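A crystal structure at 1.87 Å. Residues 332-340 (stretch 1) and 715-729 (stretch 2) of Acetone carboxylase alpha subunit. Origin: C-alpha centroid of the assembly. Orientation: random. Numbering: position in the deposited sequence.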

# COMPACT_ATOMS: atom_id res chain seq x y z
N LEU A 332 -17.31 -16.15 -27.54
CA LEU A 332 -17.98 -16.15 -26.24
C LEU A 332 -18.39 -14.73 -25.86
O LEU A 332 -17.53 -13.86 -25.72
CB LEU A 332 -17.08 -16.75 -25.18
CG LEU A 332 -16.75 -18.21 -25.51
CD1 LEU A 332 -15.37 -18.33 -26.10
CD2 LEU A 332 -16.84 -19.12 -24.28
N ASP A 333 -19.70 -14.51 -25.69
CA ASP A 333 -20.29 -13.18 -25.48
C ASP A 333 -21.01 -13.19 -24.13
O ASP A 333 -21.92 -14.01 -23.92
CB ASP A 333 -21.25 -12.88 -26.65
CG ASP A 333 -21.85 -11.46 -26.60
OD1 ASP A 333 -21.81 -10.77 -25.57
OD2 ASP A 333 -22.39 -11.02 -27.65
N PHE A 334 -20.61 -12.29 -23.23
CA PHE A 334 -21.12 -12.20 -21.85
C PHE A 334 -22.11 -11.03 -21.60
O PHE A 334 -22.31 -10.62 -20.46
CB PHE A 334 -19.95 -12.23 -20.86
CG PHE A 334 -19.19 -13.54 -20.90
CD1 PHE A 334 -18.19 -13.77 -21.85
CD2 PHE A 334 -19.54 -14.59 -20.05
CE1 PHE A 334 -17.53 -15.00 -21.91
CE2 PHE A 334 -18.90 -15.82 -20.13
CZ PHE A 334 -17.89 -16.02 -21.06
N GLU A 335 -22.74 -10.52 -22.67
CA GLU A 335 -23.87 -9.61 -22.58
C GLU A 335 -24.88 -10.07 -21.54
O GLU A 335 -25.31 -11.23 -21.59
CB GLU A 335 -24.60 -9.54 -23.94
CG GLU A 335 -25.92 -8.71 -24.00
CD GLU A 335 -25.67 -7.21 -24.26
OE1 GLU A 335 -26.61 -6.37 -24.27
OE2 GLU A 335 -24.51 -6.86 -24.45
N GLY A 336 -25.25 -9.18 -20.64
CA GLY A 336 -26.17 -9.50 -19.57
C GLY A 336 -25.57 -9.68 -18.18
O GLY A 336 -26.30 -9.81 -17.21
N SER A 337 -24.25 -9.68 -18.09
CA SER A 337 -23.57 -9.89 -16.81
C SER A 337 -23.78 -8.71 -15.85
O SER A 337 -24.05 -7.58 -16.28
CB SER A 337 -22.05 -10.13 -17.02
OG SER A 337 -21.80 -11.30 -17.80
N SER A 338 -23.65 -9.00 -14.56
CA SER A 338 -23.82 -7.99 -13.49
C SER A 338 -22.60 -7.05 -13.36
O SER A 338 -21.58 -7.24 -14.01
CB SER A 338 -24.18 -8.68 -12.15
OG SER A 338 -23.20 -9.63 -11.74
N ARG A 339 -22.73 -6.02 -12.52
CA ARG A 339 -21.74 -4.95 -12.34
C ARG A 339 -20.68 -5.34 -11.31
O ARG A 339 -20.92 -6.18 -10.44
CB ARG A 339 -22.45 -3.67 -11.86
CG ARG A 339 -21.62 -2.40 -11.86
CD ARG A 339 -22.39 -1.12 -11.54
NE ARG A 339 -22.91 -1.05 -10.18
CZ ARG A 339 -24.22 -1.15 -9.84
NH1 ARG A 339 -25.18 -1.30 -10.78
NH2 ARG A 339 -24.57 -1.04 -8.55
N TRP A 340 -19.50 -4.71 -11.42
CA TRP A 340 -18.53 -4.73 -10.30
C TRP A 340 -19.20 -4.29 -8.99
O TRP A 340 -20.27 -3.67 -9.01
CB TRP A 340 -17.30 -3.86 -10.63
CG TRP A 340 -17.61 -2.39 -10.84
CD1 TRP A 340 -17.88 -1.79 -12.03
CD2 TRP A 340 -17.63 -1.37 -9.86
NE1 TRP A 340 -18.11 -0.45 -11.84
CE2 TRP A 340 -17.96 -0.16 -10.51
CE3 TRP A 340 -17.42 -1.35 -8.48
CZ2 TRP A 340 -18.05 1.07 -9.85
CZ3 TRP A 340 -17.54 -0.11 -7.82
CH2 TRP A 340 -17.83 1.08 -8.50
N ARG A 715 -33.61 -8.71 -7.14
CA ARG A 715 -33.95 -7.49 -7.90
C ARG A 715 -32.72 -6.65 -8.25
O ARG A 715 -32.67 -6.11 -9.36
CB ARG A 715 -34.98 -6.68 -7.16
CG ARG A 715 -36.32 -7.40 -7.15
CD ARG A 715 -37.39 -6.59 -6.50
NE ARG A 715 -37.36 -6.87 -5.07
CZ ARG A 715 -37.37 -5.97 -4.11
NH1 ARG A 715 -37.43 -4.67 -4.36
NH2 ARG A 715 -37.33 -6.40 -2.87
N GLN A 716 -31.77 -6.51 -7.34
CA GLN A 716 -30.55 -5.75 -7.65
C GLN A 716 -29.77 -6.40 -8.81
O GLN A 716 -29.30 -5.67 -9.70
CB GLN A 716 -29.64 -5.61 -6.42
CG GLN A 716 -28.50 -4.63 -6.59
CD GLN A 716 -27.33 -5.21 -7.40
OE1 GLN A 716 -27.09 -6.42 -7.40
NE2 GLN A 716 -26.59 -4.33 -8.07
N MET A 717 -29.67 -7.72 -8.80
CA MET A 717 -28.98 -8.46 -9.89
C MET A 717 -29.58 -8.19 -11.28
O MET A 717 -28.85 -7.80 -12.22
CB MET A 717 -28.96 -9.96 -9.59
CG MET A 717 -28.18 -10.81 -10.58
SD MET A 717 -28.61 -12.58 -10.55
CE MET A 717 -30.16 -12.59 -11.52
N PHE A 718 -30.90 -8.35 -11.41
CA PHE A 718 -31.58 -8.01 -12.67
C PHE A 718 -31.45 -6.53 -13.03
O PHE A 718 -31.10 -6.20 -14.17
CB PHE A 718 -33.06 -8.45 -12.66
CG PHE A 718 -33.24 -9.96 -12.77
CD1 PHE A 718 -32.90 -10.64 -13.95
CD2 PHE A 718 -33.72 -10.71 -11.70
CE1 PHE A 718 -33.08 -12.00 -14.05
CE2 PHE A 718 -33.86 -12.09 -11.79
CZ PHE A 718 -33.56 -12.73 -12.99
N ALA A 719 -31.64 -5.61 -12.07
CA ALA A 719 -31.58 -4.19 -12.42
C ALA A 719 -30.21 -3.78 -12.96
O ALA A 719 -30.14 -3.03 -13.95
CB ALA A 719 -31.97 -3.31 -11.26
N ALA A 720 -29.15 -4.24 -12.32
CA ALA A 720 -27.78 -3.89 -12.75
C ALA A 720 -27.44 -4.55 -14.12
O ALA A 720 -26.83 -3.90 -14.98
CB ALA A 720 -26.77 -4.31 -11.69
N SER A 721 -27.84 -5.80 -14.29
CA SER A 721 -27.66 -6.55 -15.54
C SER A 721 -28.39 -5.87 -16.74
O SER A 721 -27.84 -5.74 -17.83
CB SER A 721 -28.11 -8.01 -15.35
OG SER A 721 -27.29 -8.73 -14.39
N PHE A 722 -29.62 -5.41 -16.51
CA PHE A 722 -30.39 -4.73 -17.54
C PHE A 722 -29.67 -3.49 -18.04
O PHE A 722 -29.57 -3.28 -19.25
CB PHE A 722 -31.78 -4.30 -17.06
CG PHE A 722 -32.77 -5.41 -16.76
CD1 PHE A 722 -32.61 -6.72 -17.23
CD2 PHE A 722 -33.90 -5.12 -16.03
CE1 PHE A 722 -33.53 -7.70 -16.92
CE2 PHE A 722 -34.83 -6.09 -15.71
CZ PHE A 722 -34.65 -7.39 -16.16
N LYS A 723 -29.17 -2.65 -17.11
CA LYS A 723 -28.50 -1.40 -17.51
C LYS A 723 -27.23 -1.63 -18.32
O LYS A 723 -27.00 -0.92 -19.25
CB LYS A 723 -28.14 -0.54 -16.30
CG LYS A 723 -29.33 0.23 -15.80
CD LYS A 723 -28.96 1.07 -14.56
CE LYS A 723 -28.53 0.19 -13.35
NZ LYS A 723 -28.59 0.84 -12.04
N LEU A 724 -26.41 -2.60 -17.95
CA LEU A 724 -25.17 -2.93 -18.71
C LEU A 724 -25.39 -3.77 -19.99
O LEU A 724 -24.48 -3.84 -20.82
CB LEU A 724 -24.17 -3.66 -17.80
CG LEU A 724 -23.50 -2.76 -16.75
CD1 LEU A 724 -23.01 -3.60 -15.58
CD2 LEU A 724 -22.39 -1.95 -17.34
N GLY A 725 -26.56 -4.39 -20.12
CA GLY A 725 -26.89 -5.33 -21.20
C GLY A 725 -28.29 -5.15 -21.77
O GLY A 725 -29.19 -5.94 -21.49
N PRO A 726 -28.49 -4.12 -22.60
CA PRO A 726 -29.83 -3.89 -23.18
C PRO A 726 -30.41 -5.06 -23.99
O PRO A 726 -31.62 -5.22 -24.03
CB PRO A 726 -29.66 -2.66 -24.09
CG PRO A 726 -28.18 -2.34 -24.09
CD PRO A 726 -27.48 -3.13 -23.03
N ARG A 727 -29.57 -5.87 -24.62
CA ARG A 727 -30.07 -7.05 -25.32
C ARG A 727 -30.65 -8.08 -24.34
O ARG A 727 -31.63 -8.76 -24.66
CB ARG A 727 -28.94 -7.62 -26.15
CG ARG A 727 -29.34 -8.62 -27.19
CD ARG A 727 -28.26 -8.62 -28.33
NE ARG A 727 -26.79 -8.65 -28.09
CZ ARG A 727 -26.05 -9.68 -27.61
NH1 ARG A 727 -26.65 -10.76 -27.10
NH2 ARG A 727 -24.74 -9.60 -27.60
N PHE A 728 -30.06 -8.20 -23.15
CA PHE A 728 -30.56 -9.06 -22.10
C PHE A 728 -31.90 -8.56 -21.56
O PHE A 728 -32.80 -9.37 -21.38
CB PHE A 728 -29.52 -9.27 -20.96
CG PHE A 728 -30.06 -10.05 -19.78
CD1 PHE A 728 -30.38 -11.38 -19.88
CD2 PHE A 728 -30.25 -9.41 -18.56
CE1 PHE A 728 -30.92 -12.07 -18.79
CE2 PHE A 728 -30.77 -10.11 -17.46
CZ PHE A 728 -31.10 -11.44 -17.58
N GLU A 729 -32.04 -7.25 -21.35
CA GLU A 729 -33.31 -6.70 -20.88
C GLU A 729 -34.43 -6.99 -21.91
O GLU A 729 -35.52 -7.41 -21.55
CB GLU A 729 -33.22 -5.18 -20.60
CG GLU A 729 -34.55 -4.59 -20.15
CD GLU A 729 -34.52 -3.18 -19.60
OE1 GLU A 729 -33.44 -2.56 -19.47
OE2 GLU A 729 -35.62 -2.73 -19.22
O HOH W 1 -23.86 -4.50 -23.40
O HOH W 2 -23.74 -6.63 -20.51
O HOH W 3 -25.34 -6.66 -18.41
O HOH W 4 -24.35 -5.76 -9.91
O HOH W 5 -25.47 -1.62 -13.74

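A loop packed against a helix junction can meet it both directly and through water, and side-chain torsions decide which groups are reached. The contact between residues 332-340 and 715-729 of the acetone carboxylase alpha subunit illustrates the principle; touching residues are at least 377 positions apart in sequence.

The acidic side chains meet the start of the second helix. Gly725 occupies the N-cap position, where a backbone NH in the first turn lacks the usual helical acceptor. Glu335 supplies one. Its chi1 is t, but chi2 turns to p (86°), and the bent chain places Glu335 OE1 3.0 Å from Arg727 N in a hydrogen bond. Glu335 OE1 also lies 3.4 Å from Pro726 N, an approach without a hydrogen bond because proline nitrogen has no hydrogen to share. The other oxygen, OE2, accepts from water 1, which also donates to Leu724 O, so a single carboxylate addresses both the end of one helix and the beginning of the next.

The CA-to-CB bond of Arg727 points toward the loop; chi1 and chi2 are t and chi3 is p (46°). Arg727 NH2 forms a salt bridge with Asp333 OD2 at 2.7 Å, the carboxylate oxygen lying near the guanidinium plane, while Glu335 CB sits over one face of the same group. Asp333, with chi1 t, divides its oxygens: Asp333 OD1 accepts from Glu335 N at 3.1 Å, holding the start of the turn while OD2 holds the arginine.

The type II turn from Phe334 to Ser337 brings the backbones together at two glycines. Gly336 has phi/psi of 105/-7, where a CB would jam against the preceding carbonyl oxygen; an ideal CB of Gly336 would also lie only 3.2 Å from Phe728 CB. At Gly725, an ideal CB would clash with Gly336 N at 2.8 Å. The serines nearby turn inward to their own segments: Ser337 OG (chi1 m) donates to Phe334 O, and Ser721 OG (chi1 m) donates to Met717 O, each at 2.8 Å. Water 3 instead joins the backbones, donating to Ser337 O and Ser721 O.

Arg339 extends through two t torsions before chi3 turns to p. Arg339 CB packs 3.8 Å from Leu724 CD1, and Arg339 NH1 comes within 3.5 Å of Ala720 CB. Lys723 NZ, 4.2 Å from Arg339 NH1, is a like charge, and water 5 provides a polar link, accepting from NH1 and donating to Ala720 O.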